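Local coordinates for protein cryptic loci regulator 2 (Schizosaccharomyces pombe 972h-, PDB 5IKJ) that promotes transcriptional gene silencing within the SHREC repressor complex, acting upstream of histone deacetylases and supporting proper nucleosome positioning at heterochromatic loci, at residues Q57-L62 against N184-H189; Q464-L469 against G493-P498; S298-D303 against Y533-S538. All coordinates share one frame; numbering follows the deposited sequence.

In the fold
The three contacts illustrate how distant parts of one chain are held together by separate tertiary junctions. Contact 1 pairs two helices, one of which carries a ligand of the zinc site. Contact 2 lies on the opposite side of the chain's centre, about 40 Å away centre to centre, and joins a helix to the stretch leaving a strand. Contact 3 packs a helix near the C-terminus against a strand outermost in its sheet within this chain; its nearest atoms are about 22 Å from contact 1 and about 17 Å from contact 2. Contact 1 closes before the others open, whereas contact 2 is nested within the long loop that contact 3 closes. None touches another, and only contact 1 includes a zinc ligand.

Contact 1: residues Q57-L62 against N184-H189; sequences QICGRL and NDFLHH. With ZN (zinc ion), chain C.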
loop_
_atom_site.group_PDB
_atom_site.type_symbol
_atom_site.label_atom_id
_atom_site.label_comp_id
_atom_site.label_asym_id
_atom_site.label_seq_id
_atom_site.Cartn_x
_atom_site.Cartn_y
_atom_site.Cartn_z
ATOM N N GLN A 57 10.684 25.533 6.710
ATOM C CA GLN A 57 11.285 24.723 5.654
ATOM C C GLN A 57 11.217 23.241 5.997
ATOM O O GLN A 57 10.964 22.404 5.122
ATOM C CB GLN A 57 12.736 25.146 5.421
ATOM C CG GLN A 57 12.901 26.478 4.714
ATOM C CD GLN A 57 14.358 26.847 4.519
ATOM O OE1 GLN A 57 15.150 26.813 5.461
ATOM N NE2 GLN A 57 14.724 27.189 3.290
ATOM N N ILE A 58 11.449 22.897 7.264
ATOM C CA ILE A 58 11.365 21.503 7.690
ATOM C C ILE A 58 9.924 21.015 7.608
ATOM O O ILE A 58 9.649 19.916 7.112
ATOM C CB ILE A 58 11.939 21.350 9.110
ATOM C CG1 ILE A 58 13.440 21.661 9.110
ATOM C CG2 ILE A 58 11.699 19.942 9.644
ATOM C CD1 ILE A 58 13.949 22.233 10.414
ATOM N N CYS A 59 8.984 21.825 8.099
ATOM C CA CYS A 59 7.571 21.471 8.005
ATOM C C CYS A 59 7.165 21.224 6.558
ATOM O O CYS A 59 6.502 20.226 6.248
ATOM C CB CYS A 59 6.713 22.577 8.619
ATOM S SG CYS A 59 6.794 22.693 10.413
ATOM N N GLY A 60 7.561 22.120 5.652
ATOM C CA GLY A 60 7.156 21.983 4.264
ATOM C C GLY A 60 7.744 20.758 3.593
ATOM O O GLY A 60 7.048 20.049 2.862
ATOM N N ARG A 61 9.032 20.490 3.823
ATOM C CA ARG A 61 9.658 19.324 3.209
ATOM C C ARG A 61 9.009 18.038 3.698
ATOM O O ARG A 61 8.651 17.165 2.900
ATOM C CB ARG A 61 11.160 19.298 3.505
ATOM C CG ARG A 61 11.841 18.023 3.005
ATOM C CD ARG A 61 13.347 18.027 3.208
ATOM N NE ARG A 61 13.724 17.836 4.606
ATOM C CZ ARG A 61 13.979 18.818 5.466
ATOM N NH1 ARG A 61 14.314 18.526 6.716
ATOM N NH2 ARG A 61 13.904 20.088 5.088
ATOM N N LEU A 62 8.856 17.899 5.015
ATOM C CA LEU A 62 8.350 16.653 5.577
ATOM C C LEU A 62 6.853 16.506 5.337
ATOM O O LEU A 62 6.369 15.395 5.092
ATOM C CB LEU A 62 8.675 16.587 7.069
ATOM C CG LEU A 62 10.179 16.564 7.365
ATOM C CD1 LEU A 62 10.458 16.738 8.849
ATOM C CD2 LEU A 62 10.807 15.274 6.860
ATOM N N ASN A 184 8.876 18.196 15.310
ATOM C CA ASN A 184 8.426 16.840 15.014
ATOM C C ASN A 184 7.046 16.573 15.603
ATOM O O ASN A 184 6.233 15.871 14.993
ATOM C CB ASN A 184 9.445 15.831 15.546
ATOM C CG ASN A 184 10.859 16.141 15.092
ATOM O OD1 ASN A 184 11.636 16.758 15.824
ATOM N ND2 ASN A 184 11.201 15.718 13.880
ATOM N N ASP A 185 6.760 17.123 16.786
ATOM C CA ASP A 185 5.447 16.925 17.391
ATOM C C ASP A 185 4.375 17.716 16.653
ATOM O O ASP A 185 3.255 17.228 16.465
ATOM C CB ASP A 185 5.485 17.317 18.869
ATOM C CG ASP A 185 6.283 16.340 19.712
ATOM O OD1 ASP A 185 6.512 15.200 19.254
ATOM O OD2 ASP A 185 6.676 16.710 20.838
ATOM N N PHE A 186 4.697 18.941 16.228
ATOM C CA PHE A 186 3.738 19.739 15.472
ATOM C C PHE A 186 3.392 19.091 14.139
ATOM O O PHE A 186 2.258 19.218 13.667
ATOM C CB PHE A 186 4.289 21.143 15.233
ATOM C CG PHE A 186 3.518 21.927 14.209
ATOM C CD1 PHE A 186 2.215 22.321 14.456
ATOM C CD2 PHE A 186 4.097 22.267 12.998
ATOM C CE1 PHE A 186 1.502 23.042 13.517
ATOM C CE2 PHE A 186 3.389 22.990 12.053
ATOM C CZ PHE A 186 2.090 23.377 12.314
ATOM N N LEU A 187 4.348 18.391 13.524
ATOM C CA LEU A 187 4.141 17.887 12.169
ATOM C C LEU A 187 2.903 17.005 12.080
ATOM O O LEU A 187 2.161 17.066 11.093
ATOM C CB LEU A 187 5.373 17.116 11.698
ATOM C CG LEU A 187 6.338 17.856 10.773
ATOM C CD1 LEU A 187 7.486 16.940 10.416
ATOM C CD2 LEU A 187 5.645 18.349 9.505
ATOM N N HIS A 188 2.667 16.171 13.092
ATOM C CA HIS A 188 1.508 15.285 13.048
ATOM C C HIS A 188 0.209 16.081 13.060
ATOM O O HIS A 188 -0.740 15.737 12.346
ATOM C CB HIS A 188 1.559 14.300 14.214
ATOM C CG HIS A 188 2.681 13.314 14.113
ATOM N ND1 HIS A 188 2.614 12.195 13.312
ATOM C CD2 HIS A 188 3.901 13.285 14.701
ATOM C CE1 HIS A 188 3.742 11.515 13.413
ATOM N NE2 HIS A 188 4.539 12.155 14.250
ATOM N N HIS A 189 0.148 17.150 13.856
ATOM C CA HIS A 189 -1.020 18.023 13.824
ATOM C C HIS A 189 -1.098 18.782 12.505
ATOM O O HIS A 189 -2.185 18.937 11.936
ATOM C CB HIS A 189 -0.984 18.997 15.000
ATOM C CG HIS A 189 -2.291 19.679 15.255
ATOM N ND1 HIS A 189 -3.354 19.044 15.859
ATOM C CD2 HIS A 189 -2.710 20.937 14.982
ATOM C CE1 HIS A 189 -4.371 19.882 15.951
ATOM N NE2 HIS A 189 -4.006 21.037 15.425
HETATM ZN ZN ZN C . -3.354 17.074 16.594
#
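The ring of Phe-186 receives Cys-59 at its edge: SG lies almost in the ring plane, 87° off the normal and 4.9 Å from the centroid. It sits evenly beside two ring carbons, since Cys-59 SG is 3.8 Å from both CD2 and CE2 of Phe-186. This is a sulfur-aromatic contact made at the rim, where ring hydrogens face the polarisable sulfur. Phe-186 reaches it with CG anti to the backbone N (chi1 167°), and the ring also touches Pro-148. The other flat group, the imidazole of His-189, meets His-174 edge-to-face and also meets the ring of Trp-192.

One residue beyond Phe-186, Leu-187 divides its two methyls between Cys-59 and Leu-62. CD2 of Leu-187 rests 3.9 Å from the carbonyl O of Cys-59, on the backbone. The other branch meets Leu-62 with the two side chains at about a right angle, and Leu-62 CD1 to Leu-187 CD1 is only 3.4 Å, tighter than an ordinary methyl contact. Leu-187 also has a first torsion of -100°, away from the staggered positions, so this spot looks somewhat strained.

Helix 50-67 and helix 183-195 thus pack with their local axes 10.4 Å apart. Val-183 and Leu-190, also on the second helix, extend the apolar surface around Cys-59.

The second helix also serves a zinc site of three cysteines and one histidine. His-189 ND1 binds the zinc ion at 2.1 Å, and Cys-204, Cys-206 and Cys-209 complete the coordination. Its NE2 is hydrogen-bonded to Asp-21 OD2, a second-shell carboxylate that, with the zinc bond, probably fixes the rotation of the imidazole. The zinc cysteines are ligands, whereas the thiol of Cys-59 behaves as an apolar, polarisable group buried between the two helices and strand 143-144.

Contact 2: residues Q464-L469 against G493-P498; sequences QMVSKL and GRWYEP
Val-466 on helix 461-469 faces the extended stretch that follows strand 491-494, and the backbones come nearest where its CA lies 6.8 Å from CA of Glu-497. Each methyl of this one valine has its own partners. CG1, anti to the backbone N (chi1 173°), reaches tip to tip toward Pro-498, with Val-466 CG1 lying 3.6 Å from CD of Pro-498. CG2 instead meets the aliphatic part of the glutamate, Val-466 CG2 being 3.6 Å from Glu-497 CG, the two side chains crossing at about a right angle. The same methyl approaches the indole at its edge and near its plane, more loosely, with Val-466 CG2 at 4.2 Å from Trp-495 CH2.

Both segments belong to the Clr2 family region assigned to the SH3 clan, and here the helix is laid against the loop that leaves strand 491-494; Phe-474 of strand 472-476 also touches the valine.

The polar end of Glu-497 is turned by a bend at chi2 (73°), and OE2 forms a salt bridge with Arg-462 NE, one turn back along the same helix from Val-466. The glutamate thus offers CG to the valine and its charge to the arginine. Trp-495 is fixed by a hydrogen bond from NE1 to Gln-434 OE1. Over one face of its indole, offset toward the rim, sits the backbone N of Glu-497, 3.8 Å above the plane.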
loop_
_atom_site.group_PDB
_atom_site.type_symbol
_atom_site.label_atom_id
_atom_site.label_comp_id
_atom_site.label_asym_id
_atom_site.label_seq_id
_atom_site.Cartn_x
_atom_site.Cartn_y
_atom_site.Cartn_z
ATOM N N GLN A 464 -1.482 -1.800 -19.654
ATOM C CA GLN A 464 -0.760 -1.053 -20.678
ATOM C C GLN A 464 0.637 -1.623 -20.882
ATOM O O GLN A 464 1.116 -1.726 -22.017
ATOM C CB GLN A 464 -0.670 0.424 -20.295
ATOM C CG GLN A 464 -1.991 1.176 -20.314
ATOM C CD GLN A 464 -1.842 2.612 -19.842
ATOM O OE1 GLN A 464 -0.761 3.028 -19.423
ATOM N NE2 GLN A 464 -2.927 3.374 -19.907
ATOM N N MET A 465 1.305 -2.002 -19.790
ATOM C CA MET A 465 2.661 -2.529 -19.893
ATOM C C MET A 465 2.662 -3.942 -20.460
ATOM O O MET A 465 3.518 -4.286 -21.283
ATOM C CB MET A 465 3.335 -2.494 -18.521
ATOM C CG MET A 465 3.636 -1.088 -18.018
ATOM S SD MET A 465 4.876 -0.222 -19.006
ATOM C CE MET A 465 6.302 -1.289 -18.803
ATOM N N VAL A 466 1.712 -4.780 -20.035
ATOM C CA VAL A 466 1.593 -6.115 -20.612
ATOM C C VAL A 466 1.389 -6.025 -22.117
ATOM O O VAL A 466 1.873 -6.878 -22.871
ATOM C CB VAL A 466 0.446 -6.894 -19.934
ATOM C CG1 VAL A 466 0.188 -8.219 -20.646
ATOM C CG2 VAL A 466 0.769 -7.142 -18.468
ATOM N N SER A 467 0.674 -4.998 -22.582
ATOM C CA SER A 467 0.442 -4.844 -24.012
ATOM C C SER A 467 1.724 -4.462 -24.741
ATOM O O SER A 467 2.013 -4.990 -25.821
ATOM C CB SER A 467 -0.648 -3.799 -24.254
ATOM O OG SER A 467 -1.904 -4.253 -23.779
ATOM N N LYS A 468 2.507 -3.546 -24.166
ATOM C CA LYS A 468 3.764 -3.145 -24.790
ATOM C C LYS A 468 4.765 -4.293 -24.827
ATOM O O LYS A 468 5.576 -4.377 -25.756
ATOM C CB LYS A 468 4.366 -1.957 -24.040
ATOM C CG LYS A 468 3.502 -0.704 -24.044
ATOM C CD LYS A 468 3.931 0.279 -22.960
ATOM C CE LYS A 468 5.377 0.725 -23.129
ATOM N NZ LYS A 468 5.797 1.669 -22.057
ATOM N N LEU A 469 4.726 -5.181 -23.836
ATOM C CA LEU A 469 5.737 -6.217 -23.675
ATOM C C LEU A 469 5.291 -7.584 -24.178
ATOM O O LEU A 469 6.035 -8.557 -24.020
ATOM C CB LEU A 469 6.140 -6.326 -22.200
ATOM C CG LEU A 469 6.617 -5.033 -21.535
ATOM C CD1 LEU A 469 6.968 -5.298 -20.079
ATOM C CD2 LEU A 469 7.804 -4.440 -22.278
ATOM N N GLY A 493 -8.374 -17.354 -8.233
ATOM C CA GLY A 493 -6.997 -17.042 -7.915
ATOM C C GLY A 493 -6.551 -15.796 -8.654
ATOM O O GLY A 493 -7.349 -15.096 -9.276
ATOM N N ARG A 494 -5.252 -15.537 -8.561
ATOM C CA ARG A 494 -4.666 -14.402 -9.255
ATOM C C ARG A 494 -4.619 -14.643 -10.758
ATOM O O ARG A 494 -4.490 -15.776 -11.228
ATOM C CB ARG A 494 -3.248 -14.136 -8.759
ATOM C CG ARG A 494 -3.142 -13.589 -7.346
ATOM C CD ARG A 494 -1.682 -13.357 -6.974
ATOM N NE ARG A 494 -0.989 -12.561 -7.985
ATOM C CZ ARG A 494 0.300 -12.244 -7.942
ATOM N NH1 ARG A 494 1.058 -12.649 -6.933
ATOM N NH2 ARG A 494 0.831 -11.518 -8.914
ATOM N N TRP A 495 -4.725 -13.553 -11.511
ATOM C CA TRP A 495 -4.341 -13.538 -12.914
ATOM C C TRP A 495 -2.880 -13.122 -13.006
ATOM O O TRP A 495 -2.468 -12.141 -12.380
ATOM C CB TRP A 495 -5.224 -12.573 -13.708
ATOM C CG TRP A 495 -4.816 -12.387 -15.142
ATOM C CD1 TRP A 495 -5.281 -13.077 -16.224
ATOM C CD2 TRP A 495 -3.868 -11.439 -15.650
ATOM N NE1 TRP A 495 -4.681 -12.619 -17.373
ATOM C CE2 TRP A 495 -3.808 -11.614 -17.047
ATOM C CE3 TRP A 495 -3.062 -10.463 -15.059
ATOM C CZ2 TRP A 495 -2.976 -10.848 -17.862
ATOM C CZ3 TRP A 495 -2.235 -9.703 -15.869
ATOM C CH2 TRP A 495 -2.198 -9.900 -17.255
ATOM N N TYR A 496 -2.098 -13.875 -13.771
ATOM C CA TYR A 496 -0.682 -13.595 -13.943
ATOM C C TYR A 496 -0.406 -13.141 -15.369
ATOM O O TYR A 496 -1.066 -13.573 -16.319
ATOM C CB TYR A 496 0.171 -14.826 -13.614
ATOM C CG TYR A 496 0.083 -15.277 -12.175
ATOM C CD1 TYR A 496 0.803 -14.633 -11.179
ATOM C CD2 TYR A 496 -0.712 -16.355 -11.814
ATOM C CE1 TYR A 496 0.728 -15.046 -9.863
ATOM C CE2 TYR A 496 -0.792 -16.775 -10.502
ATOM C CZ TYR A 496 -0.070 -16.117 -9.531
ATOM O OH TYR A 496 -0.146 -16.529 -8.221
ATOM N N GLU A 497 0.584 -12.264 -15.506
ATOM C CA GLU A 497 0.971 -11.777 -16.817
ATOM C C GLU A 497 1.323 -12.969 -17.711
ATOM O O GLU A 497 1.766 -14.011 -17.219
ATOM C CB GLU A 497 2.154 -10.811 -16.705
ATOM C CG GLU A 497 1.826 -9.484 -16.013
ATOM C CD GLU A 497 1.631 -9.630 -14.515
ATOM O OE1 GLU A 497 1.917 -10.721 -13.978
ATOM O OE2 GLU A 497 1.190 -8.654 -13.874
ATOM N N PRO A 498 1.122 -12.849 -19.026
ATOM C CA PRO A 498 1.233 -14.041 -19.885
ATOM C C PRO A 498 2.612 -14.678 -19.876
ATOM O O PRO A 498 2.721 -15.891 -20.096
ATOM C CB PRO A 498 0.855 -13.509 -21.274
ATOM C CG PRO A 498 1.122 -12.045 -21.215
ATOM C CD PRO A 498 0.862 -11.625 -19.801
#

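Contact 3: residues S298-D303 against Y533-S538; sequences SRYYFD and YEYLLS
The hydroxyl of Tyr-300, whose ring meets Tyr-535 across the contact, is gripped twice: OH is hydrogen-bonded to Asp-531 OD1 and to the backbone N of Asp-529. Because that amide can only donate, the arrangement is consistent with the carboxylate taking the phenol proton. So held, the ring presents its edge to Tyr-535, with Tyr-300 CD2 at 4.1 Å from Tyr-535 CD2 and the two side chains at about a right angle.

Phe-302 carries more of the packing. The far end of its ring reaches the helix: Phe-302 CZ is 3.4 Å from the side-chain atom CB of Tyr-535, and Phe-302 CE2 lies 3.6 Å from the backbone N of Leu-536. Phe-302 CE2 also rests 3.9 Å from Leu-536 CB. An alanine here would remove the whole ring and would probably open a gap beside Tyr-535 CB and Leu-536.

The local axes of strand 300-302 and helix 533-538 run at 20° to each other, in the same direction, 9.8 Å apart. Strand 300-304 is, within this chain, an outermost strand of a five-stranded antiparallel sheet. Phe-532, on the same helix, meets both Tyr-300 and Phe-302, while Leu-536 reaches inward to His-291 and Ala-263 on strands 288-294 and 255-266; Leu-536 and Leu-537 also pack against apolar side chains of a second protein chain.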
loop_
_atom_site.group_PDB
_atom_site.type_symbol
_atom_site.label_atom_id
_atom_site.label_comp_id
_atom_site.label_asym_id
_atom_site.label_seq_id
_atom_site.Cartn_x
_atom_site.Cartn_y
_atom_site.Cartn_z
ATOM N N SER A 298 13.587 -24.916 8.876
ATOM C CA SER A 298 14.102 -23.674 9.433
ATOM C C SER A 298 14.997 -22.931 8.451
ATOM O O SER A 298 15.644 -21.951 8.834
ATOM C CB SER A 298 14.873 -23.955 10.725
ATOM O OG SER A 298 16.054 -24.696 10.467
ATOM N N ARG A 299 15.039 -23.366 7.194
ATOM C CA ARG A 299 15.990 -22.830 6.230
ATOM C C ARG A 299 15.508 -21.504 5.658
ATOM O O ARG A 299 14.348 -21.375 5.252
ATOM C CB ARG A 299 16.219 -23.833 5.098
ATOM C CG ARG A 299 17.223 -24.924 5.423
ATOM C CD ARG A 299 18.624 -24.352 5.585
ATOM N NE ARG A 299 19.249 -24.774 6.833
ATOM C CZ ARG A 299 20.383 -24.272 7.313
ATOM N NH1 ARG A 299 21.025 -23.316 6.653
ATOM N NH2 ARG A 299 20.874 -24.722 8.458
ATOM N N TYR A 300 16.402 -20.522 5.631
ATOM C CA TYR A 300 16.183 -19.287 4.898
ATOM C C TYR A 300 16.810 -19.412 3.515
ATOM O O TYR A 300 17.813 -20.108 3.330
ATOM C CB TYR A 300 16.796 -18.089 5.630
ATOM C CG TYR A 300 16.402 -17.929 7.085
ATOM C CD1 TYR A 300 15.321 -18.618 7.626
ATOM C CD2 TYR A 300 17.114 -17.074 7.917
ATOM C CE1 TYR A 300 14.968 -18.461 8.957
ATOM C CE2 TYR A 300 16.768 -16.910 9.244
ATOM C CZ TYR A 300 15.695 -17.604 9.759
ATOM O OH TYR A 300 15.351 -17.442 11.081
ATOM N N TYR A 301 16.213 -18.730 2.538
ATOM C CA TYR A 301 16.764 -18.680 1.183
ATOM C C TYR A 301 16.655 -17.237 0.699
ATOM O O TYR A 301 15.566 -16.768 0.358
ATOM C CB TYR A 301 16.048 -19.648 0.248
ATOM C CG TYR A 301 16.461 -21.090 0.445
ATOM C CD1 TYR A 301 17.773 -21.491 0.220
ATOM C CD2 TYR A 301 15.542 -22.050 0.849
ATOM C CE1 TYR A 301 18.160 -22.804 0.397
ATOM C CE2 TYR A 301 15.921 -23.368 1.028
ATOM C CZ TYR A 301 17.230 -23.739 0.800
ATOM O OH TYR A 301 17.615 -25.048 0.975
ATOM N N PHE A 302 17.787 -16.542 0.677
ATOM C CA PHE A 302 17.830 -15.139 0.306
ATOM C C PHE A 302 18.181 -14.976 -1.169
ATOM O O PHE A 302 18.698 -15.887 -1.819
ATOM C CB PHE A 302 18.851 -14.393 1.165
ATOM C CG PHE A 302 18.627 -14.541 2.642
ATOM C CD1 PHE A 302 19.094 -15.655 3.320
ATOM C CD2 PHE A 302 17.956 -13.561 3.356
ATOM C CE1 PHE A 302 18.893 -15.793 4.678
ATOM C CE2 PHE A 302 17.751 -13.694 4.716
ATOM C CZ PHE A 302 18.220 -14.811 5.378
ATOM N N ASP A 303 17.889 -13.786 -1.694
ATOM C CA ASP A 303 18.274 -13.399 -3.050
ATOM C C ASP A 303 17.735 -14.394 -4.080
ATOM O O ASP A 303 18.478 -14.984 -4.866
ATOM C CB ASP A 303 19.797 -13.262 -3.159
ATOM C CG ASP A 303 20.247 -12.817 -4.537
ATOM O OD1 ASP A 303 19.528 -12.017 -5.171
ATOM O OD2 ASP A 303 21.318 -13.272 -4.987
ATOM N N TYR A 533 16.593 -11.068 9.460
ATOM C CA TYR A 533 16.771 -9.697 9.006
ATOM C C TYR A 533 18.201 -9.204 9.177
ATOM O O TYR A 533 18.610 -8.278 8.468
ATOM C CB TYR A 533 15.785 -8.793 9.746
ATOM C CG TYR A 533 14.354 -9.214 9.517
ATOM C CD1 TYR A 533 13.649 -8.767 8.408
ATOM C CD2 TYR A 533 13.719 -10.086 10.390
ATOM C CE1 TYR A 533 12.345 -9.162 8.185
ATOM C CE2 TYR A 533 12.416 -10.488 10.176
ATOM C CZ TYR A 533 11.733 -10.023 9.070
ATOM O OH TYR A 533 10.435 -10.419 8.854
ATOM N N GLU A 534 18.980 -9.899 9.997
ATOM C CA GLU A 534 20.392 -9.602 10.131
ATOM C C GLU A 534 21.019 -10.135 8.839
ATOM O O GLU A 534 21.691 -9.404 8.127
ATOM C CB GLU A 534 20.989 -10.281 11.359
ATOM C CG GLU A 534 22.497 -10.136 11.462
ATOM C CD GLU A 534 23.001 -10.166 12.890
ATOM O OE1 GLU A 534 22.334 -10.765 13.754
ATOM O OE2 GLU A 534 24.073 -9.586 13.145
ATOM N N TYR A 535 20.775 -11.410 8.534
ATOM C CA TYR A 535 21.261 -12.010 7.297
ATOM C C TYR A 535 20.824 -11.197 6.085
ATOM O O TYR A 535 21.639 -10.870 5.214
ATOM C CB TYR A 535 20.755 -13.449 7.176
ATOM C CG TYR A 535 21.311 -14.401 8.209
ATOM C CD1 TYR A 535 22.664 -14.716 8.236
ATOM C CD2 TYR A 535 20.480 -15.001 9.145
ATOM C CE1 TYR A 535 23.174 -15.592 9.175
ATOM C CE2 TYR A 535 20.981 -15.878 10.087
ATOM C CZ TYR A 535 22.328 -16.171 10.098
ATOM O OH TYR A 535 22.827 -17.044 11.036
ATOM N N LEU A 536 19.532 -10.866 6.013
ATOM C CA LEU A 536 19.001 -10.146 4.859
ATOM C C LEU A 536 19.792 -8.870 4.602
ATOM O O LEU A 536 20.226 -8.609 3.475
ATOM C CB LEU A 536 17.519 -9.829 5.076
ATOM C CG LEU A 536 16.662 -9.574 3.832
ATOM C CD1 LEU A 536 15.198 -9.433 4.222
ATOM C CD2 LEU A 536 17.108 -8.343 3.061
ATOM N N LEU A 537 19.978 -8.070 5.638
ATOM C CA LEU A 537 20.696 -6.819 5.492
ATOM C C LEU A 537 22.058 -7.023 4.857
ATOM O O LEU A 537 22.488 -6.229 4.030
ATOM C CB LEU A 537 20.849 -6.127 6.838
ATOM C CG LEU A 537 21.545 -4.780 6.734
ATOM C CD1 LEU A 537 20.928 -3.971 5.614
ATOM C CD2 LEU A 537 21.473 -4.026 8.045
ATOM N N SER A 538 22.734 -8.092 5.246
ATOM C CA SER A 538 24.051 -8.378 4.712
ATOM C C SER A 538 23.967 -8.832 3.277
ATOM O O SER A 538 24.858 -8.569 2.483
ATOM C CB SER A 538 24.735 -9.461 5.538
ATOM O OG SER A 538 25.044 -8.988 6.827
#